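PDB 2II1: acetamidase from Bacillus halodurans, which probably hydrolyses carbon-nitrogen bonds, other than peptide bonds, in linear amides, and binds calcium ions. Local coordinates for residues V19-C24 with T61-V66; M74-I79 with K206-K211; Y168-V173 with F215-L220; A219-T224 with L287-F292. One frame throughout, in Å; residues are numbered along the deposited sequence.

Contact 1: V19-C24 with T61-V66; sequences VPIASC and TGPLYV
Strand 22-24 runs alongside strand 61-66 in the same direction, and the face that carries Ala22, Cys24, Leu64 and Val66 is the more deeply buried one, with Cys24, Leu64 and Val66 shut off from solvent. Leu64, its CG anti to the backbone N (chi1 168°), spreads two methyls along the partner: CD1 lies 4.1 Å from Ala22 CB, and CD2 meets Cys24 SG at 3.8 Å. The same sulfur rests on Val66 CG2, with Ile3 and Val207 adding further contacts to Cys24. Ile21, with CG1 in the crowded position between backbone N and carbonyl carbon, lays its CD1 against the Gly62 peptide, 3.5 Å from Gly62 O. An alanine in place of Ile21 would lose CG1, CG2 and CD1 and would probably leave Gly62 and the cis peptide bond to Pro63 less well covered. On the other face Pro20, Ser23 and Tyr65 are partly open to solvent. There Pro20 and Tyr65 point the same way side by side, Pro20 CG 3.8 Å from Tyr65 CD2, and Ser23 OG lies near Tyr65 CB. Three backbone hydrogen bonds join the segments: Ile21 N to Pro63 O, the nearly straight Tyr65 N to Ala22 O (2.8 Å, 169°) and Cys24 N to Tyr65 O. Tyr65 thus gives its N-H and its carbonyl to the two neighbours of Ser23, the pattern of a parallel beta bridge, here within a mixed sheet.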
loop_
_atom_site.group_PDB
_atom_site.type_symbol
_atom_site.label_atom_id
_atom_site.label_comp_id
_atom_site.label_asym_id
_atom_site.label_seq_id
_atom_site.Cartn_x
_atom_site.Cartn_y
_atom_site.Cartn_z
ATOM N N VAL A 19 21.871 -27.953 8.566
ATOM C CA VAL A 19 22.126 -28.429 9.926
ATOM C C VAL A 19 22.082 -27.213 10.872
ATOM O O VAL A 19 22.641 -26.186 10.565
ATOM C CB VAL A 19 23.471 -29.204 10.053
ATOM C CG1 VAL A 19 23.623 -29.742 11.465
ATOM C CG2 VAL A 19 23.534 -30.356 9.050
ATOM N N PRO A 20 21.366 -27.318 11.998
ATOM C CA PRO A 20 21.321 -26.168 12.908
ATOM C C PRO A 20 22.699 -25.757 13.426
ATOM O O PRO A 20 23.500 -26.623 13.798
ATOM C CB PRO A 20 20.477 -26.678 14.073
ATOM C CG PRO A 20 19.694 -27.786 13.525
ATOM C CD PRO A 20 20.550 -28.437 12.483
ATOM N N ILE A 21 22.967 -24.456 13.442
ATOM C CA ILE A 21 24.210 -23.912 14.017
ATOM C C ILE A 21 24.029 -23.670 15.524
ATOM O O ILE A 21 24.978 -23.361 16.239
ATOM C CB ILE A 21 24.680 -22.606 13.286
ATOM C CG1 ILE A 21 23.696 -21.449 13.523
ATOM C CG2 ILE A 21 24.842 -22.853 11.787
ATOM C CD1 ILE A 21 24.049 -20.150 12.784
ATOM N N ALA A 22 22.807 -23.830 16.007
ATOM C CA ALA A 22 22.501 -23.485 17.379
ATOM C C ALA A 22 21.094 -23.916 17.732
ATOM O O ALA A 22 20.254 -24.154 16.849
ATOM C CB ALA A 22 22.651 -22.037 17.578
ATOM N N SER A 23 20.869 -24.046 19.032
ATOM C CA SER A 23 19.590 -24.448 19.586
ATOM C C SER A 23 19.222 -23.491 20.670
ATOM O O SER A 23 20.117 -22.921 21.309
ATOM C CB SER A 23 19.663 -25.835 20.222
ATOM O OG SER A 23 20.036 -26.823 19.292
ATOM N N CYS A 24 17.906 -23.322 20.870
ATOM C CA CYS A 24 17.372 -22.635 22.048
ATOM C C CYS A 24 16.094 -23.305 22.559
ATOM O O CYS A 24 15.584 -24.243 21.958
ATOM C CB CYS A 24 17.111 -21.151 21.755
ATOM S SG CYS A 24 15.749 -20.839 20.675
ATOM N N THR A 61 21.795 -15.631 8.488
ATOM C CA THR A 61 22.419 -16.239 9.662
ATOM C C THR A 61 21.440 -17.264 10.253
ATOM O O THR A 61 20.267 -16.963 10.438
ATOM C CB THR A 61 22.803 -15.171 10.713
ATOM O OG1 THR A 61 23.749 -14.248 10.142
ATOM C CG2 THR A 61 23.385 -15.817 11.983
ATOM N N GLY A 62 21.929 -18.471 10.521
ATOM C CA GLY A 62 21.089 -19.590 10.941
ATOM C C GLY A 62 21.580 -20.872 10.289
ATOM O O GLY A 62 22.646 -20.873 9.664
ATOM N N PRO A 63 20.799 -21.972 10.407
ATOM C CA PRO A 63 19.495 -22.064 11.058
ATOM C C PRO A 63 19.534 -22.314 12.562
ATOM O O PRO A 63 20.426 -22.967 13.056
ATOM C CB PRO A 63 18.806 -23.223 10.339
ATOM C CG PRO A 63 19.862 -23.950 9.586
ATOM C CD PRO A 63 21.177 -23.251 9.786
ATOM N N LEU A 64 18.558 -21.762 13.263
ATOM C CA LEU A 64 18.416 -21.949 14.705
ATOM C C LEU A 64 17.364 -23.026 14.939
ATOM O O LEU A 64 16.238 -22.898 14.432
ATOM C CB LEU A 64 17.969 -20.631 15.356
ATOM C CG LEU A 64 17.497 -20.738 16.799
ATOM C CD1 LEU A 64 18.691 -20.923 17.762
ATOM C CD2 LEU A 64 16.623 -19.553 17.175
ATOM N N TYR A 65 17.723 -24.058 15.718
ATOM C CA TYR A 65 16.782 -25.097 16.153
ATOM C C TYR A 65 16.114 -24.659 17.461
ATOM O O TYR A 65 16.781 -24.522 18.509
ATOM C CB TYR A 65 17.494 -26.464 16.349
ATOM C CG TYR A 65 16.540 -27.653 16.372
ATOM C CD1 TYR A 65 15.791 -27.947 17.513
ATOM C CD2 TYR A 65 16.369 -28.464 15.253
ATOM C CE1 TYR A 65 14.909 -29.023 17.556
ATOM C CE2 TYR A 65 15.488 -29.557 15.285
ATOM C CZ TYR A 65 14.755 -29.821 16.449
ATOM O OH TYR A 65 13.857 -30.870 16.529
ATOM N N VAL A 66 14.799 -24.447 17.394
ATOM C CA VAL A 66 13.987 -24.097 18.566
ATOM C C VAL A 66 13.384 -25.404 19.143
ATOM O O VAL A 66 12.462 -25.998 18.548
ATOM C CB VAL A 66 12.886 -23.064 18.197
ATOM C CG1 VAL A 66 12.104 -22.607 19.424
ATOM C CG2 VAL A 66 13.497 -21.879 17.464
#

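Contact 2: M74-I79 with K206-K211; sequences MLEIEI and KVNVKK
Glu76 holds CG anti to its backbone N (chi1 176°) and stays extended beyond it, while Asn208 places CG beside its own N (chi1 -58°); together these bring OE1 of Glu76 within 2.9 Å of Asn208 ND2. This hydrogen bond joins planes turned 72° apart, though the position of ND2 is less certain because it sits too close to a neighbour. Lys210, bent along its length, crosses Glu76 obliquely, with its CG 3.9 Å from Glu76 CB and its CE 3.7 Å from Glu76 OE1. An alanine in place of Glu76 would remove the carboxylate and would probably deprive the Asn208 amide of an acceptor and take away the contact at Lys210 CE. Beneath the side chains, the antiparallel strands are joined by two backbone hydrogen bonds at each of the pairs Met74-Lys210, Glu76-Asn208 and Glu78-Lys206. On the face that carries Leu75, its CD2 reaches across to Val207 CG2 (3.9 Å) and Val209 CG2 (4.1 Å). Strand 74-84 lies between 201-210 and 166-170 in the large mixed sheet; the Leu75 face packs against Val66 and Ala176 of a second sheet, while Met74 (selenomethionine) and Glu76 adjoin Tyr168.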
loop_
_atom_site.group_PDB
_atom_site.type_symbol
_atom_site.label_atom_id
_atom_site.label_comp_id
_atom_site.label_asym_id
_atom_site.label_seq_id
_atom_site.Cartn_x
_atom_site.Cartn_y
_atom_site.Cartn_z
HETATM N N MSE A 74 3.583 -22.514 15.580
HETATM C CA MSE A 74 4.134 -21.314 14.992
HETATM C C MSE A 74 5.178 -20.723 15.910
HETATM O O MSE A 74 5.217 -21.040 17.118
HETATM C CB MSE A 74 3.035 -20.294 14.628
HETATM C CG MSE A 74 1.965 -20.020 15.642
HETATM SE SE MSE A 74 0.958 -18.370 15.150
HETATM C CE MSE A 74 0.496 -17.773 16.984
ATOM N N LEU A 75 6.078 -19.920 15.342
ATOM C CA LEU A 75 7.000 -19.162 16.179
ATOM C C LEU A 75 6.414 -17.798 16.381
ATOM O O LEU A 75 5.863 -17.198 15.438
ATOM C CB LEU A 75 8.371 -19.022 15.540
ATOM C CG LEU A 75 9.227 -20.283 15.439
ATOM C CD1 LEU A 75 10.532 -19.892 14.824
ATOM C CD2 LEU A 75 9.443 -20.968 16.799
ATOM N N GLU A 76 6.524 -17.322 17.613
ATOM C CA GLU A 76 6.213 -15.949 17.972
ATOM C C GLU A 76 7.533 -15.229 18.255
ATOM O O GLU A 76 8.221 -15.543 19.212
ATOM C CB GLU A 76 5.296 -15.911 19.190
ATOM C CG GLU A 76 5.013 -14.509 19.683
ATOM C CD GLU A 76 4.212 -14.498 20.951
ATOM O OE1 GLU A 76 4.801 -14.724 22.018
ATOM O OE2 GLU A 76 3.001 -14.266 20.883
ATOM N N ILE A 77 7.900 -14.290 17.396
ATOM C CA ILE A 77 9.236 -13.711 17.437
ATOM C C ILE A 77 9.170 -12.207 17.670
ATOM O O ILE A 77 8.694 -11.447 16.828
ATOM C CB ILE A 77 10.029 -13.974 16.154
ATOM C CG1 ILE A 77 10.047 -15.481 15.851
ATOM C CG2 ILE A 77 11.444 -13.359 16.315
ATOM C CD1 ILE A 77 10.094 -15.846 14.359
ATOM N N GLU A 78 9.670 -11.805 18.831
ATOM C CA GLU A 78 9.641 -10.429 19.266
ATOM C C GLU A 78 10.959 -9.743 18.925
ATOM O O GLU A 78 12.002 -10.103 19.451
ATOM C CB GLU A 78 9.384 -10.434 20.763
ATOM C CG GLU A 78 8.034 -11.159 21.101
ATOM C CD GLU A 78 8.085 -12.040 22.350
ATOM O OE1 GLU A 78 7.806 -11.524 23.464
ATOM O OE2 GLU A 78 8.369 -13.256 22.208
ATOM N N ILE A 79 10.917 -8.776 18.020
ATOM C CA ILE A 79 12.134 -8.032 17.615
ATOM C C ILE A 79 12.384 -7.000 18.719
ATOM O O ILE A 79 11.639 -6.026 18.859
ATOM C CB ILE A 79 12.019 -7.345 16.201
ATOM C CG1 ILE A 79 11.536 -8.335 15.133
ATOM C CG2 ILE A 79 13.351 -6.765 15.740
ATOM C CD1 ILE A 79 12.467 -9.551 14.898
ATOM N N LYS A 206 13.440 -12.317 20.910
ATOM C CA LYS A 206 12.971 -13.409 21.766
ATOM C C LYS A 206 12.096 -14.364 20.936
ATOM O O LYS A 206 11.167 -13.931 20.186
ATOM C CB LYS A 206 12.181 -12.829 22.942
ATOM C CG LYS A 206 11.718 -13.856 23.973
ATOM C CD LYS A 206 11.134 -13.178 25.225
ATOM C CE LYS A 206 10.252 -14.161 26.041
ATOM N NZ LYS A 206 10.118 -13.757 27.475
ATOM N N VAL A 207 12.388 -15.659 21.031
ATOM C CA VAL A 207 11.664 -16.645 20.250
ATOM C C VAL A 207 10.749 -17.504 21.138
ATOM O O VAL A 207 11.231 -18.185 22.066
ATOM C CB VAL A 207 12.630 -17.506 19.381
ATOM C CG1 VAL A 207 13.745 -18.125 20.227
ATOM C CG2 VAL A 207 11.852 -18.571 18.615
ATOM N N ASN A 208 9.434 -17.463 20.860
ATOM C CA ASN A 208 8.460 -18.284 21.588
ATOM C C ASN A 208 7.824 -19.301 20.676
ATOM O O ASN A 208 7.621 -19.047 19.488
ATOM C CB ASN A 208 7.366 -17.443 22.248
ATOM C CG ASN A 208 7.916 -16.424 23.203
ATOM O OD1 ASN A 208 8.808 -16.709 23.993
ATOM N ND2 ASN A 208 7.387 -15.214 23.132
ATOM N N VAL A 209 7.542 -20.479 21.236
ATOM C CA VAL A 209 6.865 -21.540 20.500
ATOM C C VAL A 209 5.407 -21.454 20.899
ATOM O O VAL A 209 5.088 -21.348 22.095
ATOM C CB VAL A 209 7.429 -22.920 20.815
ATOM C CG1 VAL A 209 6.539 -24.015 20.199
ATOM C CG2 VAL A 209 8.838 -23.031 20.306
ATOM N N LYS A 210 4.537 -21.405 19.893
ATOM C CA LYS A 210 3.102 -21.383 20.111
ATOM C C LYS A 210 2.551 -22.665 19.514
ATOM O O LYS A 210 2.822 -22.989 18.365
ATOM C CB LYS A 210 2.427 -20.147 19.492
ATOM C CG LYS A 210 2.823 -18.815 20.118
ATOM C CD LYS A 210 2.372 -18.685 21.573
ATOM C CE LYS A 210 3.505 -18.192 22.466
ATOM N NZ LYS A 210 3.508 -18.828 23.832
ATOM N N LYS A 211 1.776 -23.389 20.316
ATOM C CA LYS A 211 1.326 -24.711 19.957
ATOM C C LYS A 211 0.069 -24.718 19.112
ATOM O O LYS A 211 -0.232 -25.729 18.480
ATOM C CB LYS A 211 1.166 -25.559 21.222
ATOM C CG LYS A 211 2.515 -25.878 21.834
ATOM C CD LYS A 211 3.136 -27.060 21.102
ATOM C CE LYS A 211 4.635 -27.199 21.309
ATOM N NZ LYS A 211 5.175 -28.254 20.391
#

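Contact 3: Y168-V173 with F215-L220; sequences YLPVEV and FPLPAL
One face of the Tyr168 ring receives the edge of Phe215, whose CZ stands 3.8 Å above the plane over the ring centre; the planes lie at 78°, a T-shaped stack. At the rim of the tyrosine, near its plane, come Ala219 O and Leu220 CA, so the ring sits both under Phe215 and alongside the partner strand. The backbone beneath forms an antiparallel beta bridge, a hydrogen-bonded pair of Tyr168 and Ala219 that joins strands 166-170 and 219-221 within the large mixed sheet. Ahead of the bridge, Phe215, Leu217 and Pro218 pack on Tyr168, Leu169 and Pro170. Leu217, its CG beside the backbone N (chi1 -61°), spreads its two methyls along the chain: CD2 packs 3.7 Å from Tyr168 CB, while CD1 lies 3.4 Å from Pro170 N, against the Leu169-Pro170 peptide. Pro218, entered through a cis peptide bond, offers its CB to Leu169 CD2 at 3.8 Å. Met74 of strand 74-84 touches Tyr168, Phe215 and Leu217. Phe215 also meets Phe249 of helix 235-253 edge-to-face, so its ring links the sheet to that helix. The two bonds of the bridge differ in length. Ala219 N donates to Tyr168 O over 3.1 Å, the same oxygen that takes a CA-H contact from Pro218, whereas Tyr168 N reaches Ala219 O at 2.7 Å and 165°, in the carbonyl plane.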
loop_
_atom_site.group_PDB
_atom_site.type_symbol
_atom_site.label_atom_id
_atom_site.label_comp_id
_atom_site.label_asym_id
_atom_site.label_seq_id
_atom_site.Cartn_x
_atom_site.Cartn_y
_atom_site.Cartn_z
ATOM N N TYR A 168 5.143 -13.616 13.230
ATOM C CA TYR A 168 4.693 -15.013 13.365
ATOM C C TYR A 168 4.992 -15.827 12.100
ATOM O O TYR A 168 4.525 -15.472 11.045
ATOM C CB TYR A 168 3.195 -15.067 13.655
ATOM C CG TYR A 168 2.750 -14.270 14.877
ATOM C CD1 TYR A 168 2.406 -12.932 14.765
ATOM C CD2 TYR A 168 2.644 -14.872 16.121
ATOM C CE1 TYR A 168 1.990 -12.193 15.868
ATOM C CE2 TYR A 168 2.228 -14.134 17.242
ATOM C CZ TYR A 168 1.906 -12.797 17.095
ATOM O OH TYR A 168 1.487 -12.063 18.176
ATOM N N LEU A 169 5.785 -16.907 12.235
ATOM C CA LEU A 169 6.142 -17.827 11.124
ATOM C C LEU A 169 5.704 -19.271 11.422
ATOM O O LEU A 169 5.588 -19.635 12.583
ATOM C CB LEU A 169 7.651 -17.836 10.891
ATOM C CG LEU A 169 8.266 -16.538 10.383
ATOM C CD1 LEU A 169 9.781 -16.685 10.352
ATOM C CD2 LEU A 169 7.657 -16.173 9.008
ATOM N N PRO A 170 5.475 -20.097 10.371
ATOM C CA PRO A 170 5.063 -21.477 10.597
ATOM C C PRO A 170 6.238 -22.338 11.059
ATOM O O PRO A 170 7.397 -22.068 10.719
ATOM C CB PRO A 170 4.581 -21.922 9.218
ATOM C CG PRO A 170 5.428 -21.123 8.291
ATOM C CD PRO A 170 5.612 -19.809 8.930
ATOM N N VAL A 171 5.934 -23.341 11.859
ATOM C CA VAL A 171 6.857 -24.444 12.101
ATOM C C VAL A 171 6.350 -25.592 11.251
ATOM O O VAL A 171 5.286 -26.157 11.530
ATOM C CB VAL A 171 6.854 -24.864 13.586
ATOM C CG1 VAL A 171 7.703 -26.155 13.824
ATOM C CG2 VAL A 171 7.370 -23.749 14.417
ATOM N N GLU A 172 7.096 -25.926 10.197
ATOM C CA GLU A 172 6.712 -26.991 9.275
ATOM C C GLU A 172 7.639 -28.207 9.363
ATOM O O GLU A 172 7.295 -29.263 8.866
ATOM C CB GLU A 172 6.677 -26.468 7.851
ATOM C CG GLU A 172 5.672 -25.346 7.611
ATOM C CD GLU A 172 4.215 -25.751 7.869
ATOM O OE1 GLU A 172 3.912 -26.950 7.992
ATOM O OE2 GLU A 172 3.356 -24.860 7.939
ATOM N N VAL A 173 8.816 -28.045 9.967
ATOM C CA VAL A 173 9.709 -29.163 10.258
ATOM C C VAL A 173 10.050 -29.000 11.740
ATOM O O VAL A 173 10.099 -27.878 12.229
ATOM C CB VAL A 173 10.973 -29.148 9.324
ATOM C CG1 VAL A 173 10.582 -28.845 7.857
ATOM C CG2 VAL A 173 12.003 -28.150 9.769
ATOM N N PHE A 215 -3.726 -18.037 13.210
ATOM C CA PHE A 215 -3.998 -17.298 11.968
ATOM C C PHE A 215 -3.105 -17.760 10.806
ATOM O O PHE A 215 -2.115 -18.486 11.021
ATOM C CB PHE A 215 -3.873 -15.769 12.174
ATOM C CG PHE A 215 -2.966 -15.366 13.303
ATOM C CD1 PHE A 215 -1.593 -15.486 13.190
ATOM C CD2 PHE A 215 -3.491 -14.842 14.463
ATOM C CE1 PHE A 215 -0.760 -15.099 14.233
ATOM C CE2 PHE A 215 -2.682 -14.463 15.498
ATOM C CZ PHE A 215 -1.303 -14.597 15.387
ATOM N N PRO A 216 -3.445 -17.339 9.575
ATOM C CA PRO A 216 -2.601 -17.662 8.425
ATOM C C PRO A 216 -1.292 -16.898 8.519
ATOM O O PRO A 216 -1.268 -15.775 9.013
ATOM C CB PRO A 216 -3.429 -17.193 7.228
ATOM C CG PRO A 216 -4.798 -16.957 7.760
ATOM C CD PRO A 216 -4.609 -16.538 9.162
ATOM N N LEU A 217 -0.218 -17.528 8.072
ATOM C CA LEU A 217 1.126 -17.031 8.293
ATOM C C LEU A 217 1.771 -16.780 6.903
ATOM O O LEU A 217 1.372 -17.395 5.952
ATOM C CB LEU A 217 1.910 -18.094 9.074
ATOM C CG LEU A 217 1.401 -18.487 10.449
ATOM C CD1 LEU A 217 2.239 -19.604 11.103
ATOM C CD2 LEU A 217 1.458 -17.262 11.292
ATOM N N PRO A 218 2.798 -15.901 6.804
ATOM C CA PRO A 218 3.335 -15.113 7.894
ATOM C C PRO A 218 2.394 -14.038 8.359
ATOM O O PRO A 218 1.473 -13.642 7.633
ATOM C CB PRO A 218 4.634 -14.526 7.304
ATOM C CG PRO A 218 4.941 -15.417 6.111
ATOM C CD PRO A 218 3.600 -15.731 5.578
ATOM N N ALA A 219 2.645 -13.524 9.560
ATOM C CA ALA A 219 1.867 -12.419 10.047
ATOM C C ALA A 219 2.668 -11.599 11.021
ATOM O O ALA A 219 3.696 -12.030 11.561
ATOM C CB ALA A 219 0.577 -12.926 10.706
ATOM N N LEU A 220 2.178 -10.411 11.281
ATOM C CA LEU A 220 2.827 -9.579 12.256
ATOM C C LEU A 220 1.874 -8.692 13.035
ATOM O O LEU A 220 0.790 -8.353 12.581
ATOM C CB LEU A 220 3.962 -8.774 11.560
ATOM C CG LEU A 220 3.670 -7.659 10.573
ATOM C CD1 LEU A 220 3.258 -6.438 11.451
ATOM C CD2 LEU A 220 4.922 -7.349 9.731
#

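Contact 4: A219-T224 with L287-F292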
loop_
_atom_site.group_PDB
_atom_site.type_symbol
_atom_site.label_atom_id
_atom_site.label_comp_id
_atom_site.label_asym_id
_atom_site.label_seq_id
_atom_site.Cartn_x
_atom_site.Cartn_y
_atom_site.Cartn_z
ATOM N N ALA A 219 2.645 -13.524 9.560
ATOM C CA ALA A 219 1.867 -12.419 10.047
ATOM C C ALA A 219 2.668 -11.599 11.021
ATOM O O ALA A 219 3.696 -12.030 11.561
ATOM C CB ALA A 219 0.577 -12.926 10.706
ATOM N N LEU A 220 2.178 -10.411 11.281
ATOM C CA LEU A 220 2.827 -9.579 12.256
ATOM C C LEU A 220 1.874 -8.692 13.035
ATOM O O LEU A 220 0.790 -8.353 12.581
ATOM C CB LEU A 220 3.962 -8.774 11.560
ATOM C CG LEU A 220 3.670 -7.659 10.573
ATOM C CD1 LEU A 220 3.258 -6.438 11.451
ATOM C CD2 LEU A 220 4.922 -7.349 9.731
ATOM N N LYS A 221 2.339 -8.299 14.215
ATOM C CA LYS A 221 1.644 -7.336 15.084
ATOM C C LYS A 221 2.662 -6.281 15.508
ATOM O O LYS A 221 3.776 -6.634 15.903
ATOM C CB LYS A 221 1.027 -8.076 16.261
ATOM C CG LYS A 221 0.789 -7.270 17.527
ATOM C CD LYS A 221 0.046 -8.075 18.563
ATOM C CE LYS A 221 0.958 -9.045 19.317
ATOM N NZ LYS A 221 0.478 -9.297 20.729
ATOM N N THR A 222 2.284 -5.001 15.334
ATOM C CA THR A 222 3.056 -3.852 15.777
ATOM C C THR A 222 2.433 -3.391 17.103
ATOM O O THR A 222 1.583 -4.085 17.651
ATOM C CB THR A 222 2.986 -2.699 14.757
ATOM O OG1 THR A 222 1.622 -2.232 14.641
ATOM C CG2 THR A 222 3.498 -3.151 13.386
ATOM N N ASP A 223 2.833 -2.234 17.612
ATOM C CA ASP A 223 2.160 -1.642 18.776
ATOM C C ASP A 223 0.682 -1.272 18.506
ATOM O O ASP A 223 -0.058 -1.092 19.438
ATOM C CB ASP A 223 2.906 -0.383 19.253
ATOM C CG ASP A 223 4.110 -0.695 20.155
ATOM O OD1 ASP A 223 4.671 -1.823 20.093
ATOM O OD2 ASP A 223 4.505 0.208 20.922
ATOM N N THR A 224 0.250 -1.137 17.251
ATOM C CA THR A 224 -1.099 -0.628 16.962
ATOM C C THR A 224 -1.935 -1.468 15.998
ATOM O O THR A 224 -3.165 -1.331 15.970
ATOM C CB THR A 224 -1.014 0.788 16.364
ATOM O OG1 THR A 224 -0.054 0.793 15.308
ATOM C CG2 THR A 224 -0.593 1.785 17.422
ATOM N N LEU A 287 -5.042 -4.348 9.996
ATOM C CA LEU A 287 -6.178 -3.832 10.750
ATOM C C LEU A 287 -5.771 -3.473 12.206
ATOM O O LEU A 287 -5.029 -4.221 12.840
ATOM C CB LEU A 287 -7.293 -4.865 10.731
ATOM C CG LEU A 287 -8.633 -4.484 11.350
ATOM C CD1 LEU A 287 -9.418 -3.420 10.498
ATOM C CD2 LEU A 287 -9.440 -5.746 11.579
ATOM N N ALA A 288 -6.299 -2.353 12.719
ATOM C CA ALA A 288 -6.011 -1.843 14.063
ATOM C C ALA A 288 -6.357 -2.839 15.179
ATOM O O ALA A 288 -7.417 -3.457 15.158
ATOM C CB ALA A 288 -6.742 -0.531 14.298
ATOM N N LEU A 289 -5.455 -2.993 16.151
ATOM C CA LEU A 289 -5.629 -4.019 17.204
ATOM C C LEU A 289 -6.854 -3.726 18.074
ATOM O O LEU A 289 -7.441 -4.632 18.668
ATOM C CB LEU A 289 -4.389 -4.104 18.102
ATOM C CG LEU A 289 -3.066 -4.532 17.467
ATOM C CD1 LEU A 289 -1.927 -4.100 18.396
ATOM C CD2 LEU A 289 -3.039 -6.009 17.217
ATOM N N HIS A 290 -7.261 -2.471 18.157
ATOM C CA HIS A 290 -8.419 -2.166 18.990
ATOM C C HIS A 290 -9.719 -2.800 18.464
ATOM O O HIS A 290 -10.659 -2.940 19.237
ATOM C CB HIS A 290 -8.562 -0.651 19.205
ATOM C CG HIS A 290 -9.012 0.101 17.989
ATOM N ND1 HIS A 290 -10.332 0.144 17.585
ATOM C CD2 HIS A 290 -8.321 0.850 17.096
ATOM C CE1 HIS A 290 -10.432 0.876 16.491
ATOM N NE2 HIS A 290 -9.228 1.321 16.174
ATOM N N TYR A 291 -9.765 -3.199 17.178
ATOM C CA TYR A 291 -10.904 -3.938 16.606
ATOM C C TYR A 291 -10.900 -5.396 17.063
ATOM O O TYR A 291 -11.954 -5.965 17.384
ATOM C CB TYR A 291 -10.921 -3.861 15.057
ATOM C CG TYR A 291 -11.168 -2.463 14.496
ATOM C CD1 TYR A 291 -12.407 -1.839 14.646
ATOM C CD2 TYR A 291 -10.161 -1.765 13.835
ATOM C CE1 TYR A 291 -12.638 -0.576 14.140
ATOM C CE2 TYR A 291 -10.385 -0.489 13.332
ATOM C CZ TYR A 291 -11.628 0.092 13.487
ATOM O OH TYR A 291 -11.855 1.345 13.012
ATOM N N PHE A 292 -9.712 -5.993 17.116
ATOM C CA PHE A 292 -9.527 -7.315 17.707
ATOM C C PHE A 292 -9.871 -7.321 19.197
ATOM O O PHE A 292 -10.427 -8.284 19.680
ATOM C CB PHE A 292 -8.098 -7.817 17.501
ATOM C CG PHE A 292 -7.741 -7.998 16.072
ATOM C CD1 PHE A 292 -8.122 -9.127 15.390
ATOM C CD2 PHE A 292 -7.071 -7.000 15.378
ATOM C CE1 PHE A 292 -7.811 -9.251 14.046
ATOM C CE2 PHE A 292 -6.783 -7.135 14.036
ATOM C CZ PHE A 292 -7.151 -8.259 13.387
HETATM O O HOH W 1 -5.225 -0.235 17.529
#
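An ST turn at Thr222, in the hairpin connection between strands 219-221 and 225-232, meets the chain where strand 281-288 passes into helix 289-294. Thr222 OG1 takes the N-H of Thr224 at 3.1 Å and is also hydrogen-bonded by His225 N, so two backbone donors hold the hydroxyl and fix the bend. The turn presents Thr224 O to the helix start. Leu289 N donates to this oxygen at 2.8 Å and almost straight (173°), although it stands above the carbonyl plane, 32° out of it. A water donates to Thr224 O, also at 2.8 Å, and accepts from His290 N at 3.1 Å. Leu289, with CG beside its backbone N (chi1 -63°), turns its side chain back over the turn: CD1 rests 3.6 Å from Thr222 O, and CD2 touches Lys221 CD at 3.9 Å, the two side chains crossing at about a right angle. Further round the helix, Tyr291 packs on Pro127 of the second subunit. At this surface site one carbonyl serves two successive N-H groups near the helix N terminus, the first directly and the second through water, and the helix end would probably polarise that carbonyl further.

From the N terminus, contact 1 closes first, bringing 61-66 back beside 19-24 across 36 intervening residues, which include strand 28-34 of the larger sheet; the two paired strands themselves lie in the smaller mixed sheet. The chain then returns to the larger sheet at 74-79, whose partner 206-211 arrives 126 residues later. Contact 3 crosses contact 2, since 168-173 lies inside that span and 215-220 beyond it; the two adjoin through a probable hydrogen bond from Leu75 N to Leu169 O. Contact 4 opens on Ala219 and Leu220, where contact 3 ends, and leads past 62 residues, with two helices among them, to 287-292. Val66 packs on Val207 and Val209, joining contacts 1 and 2 between the sheets.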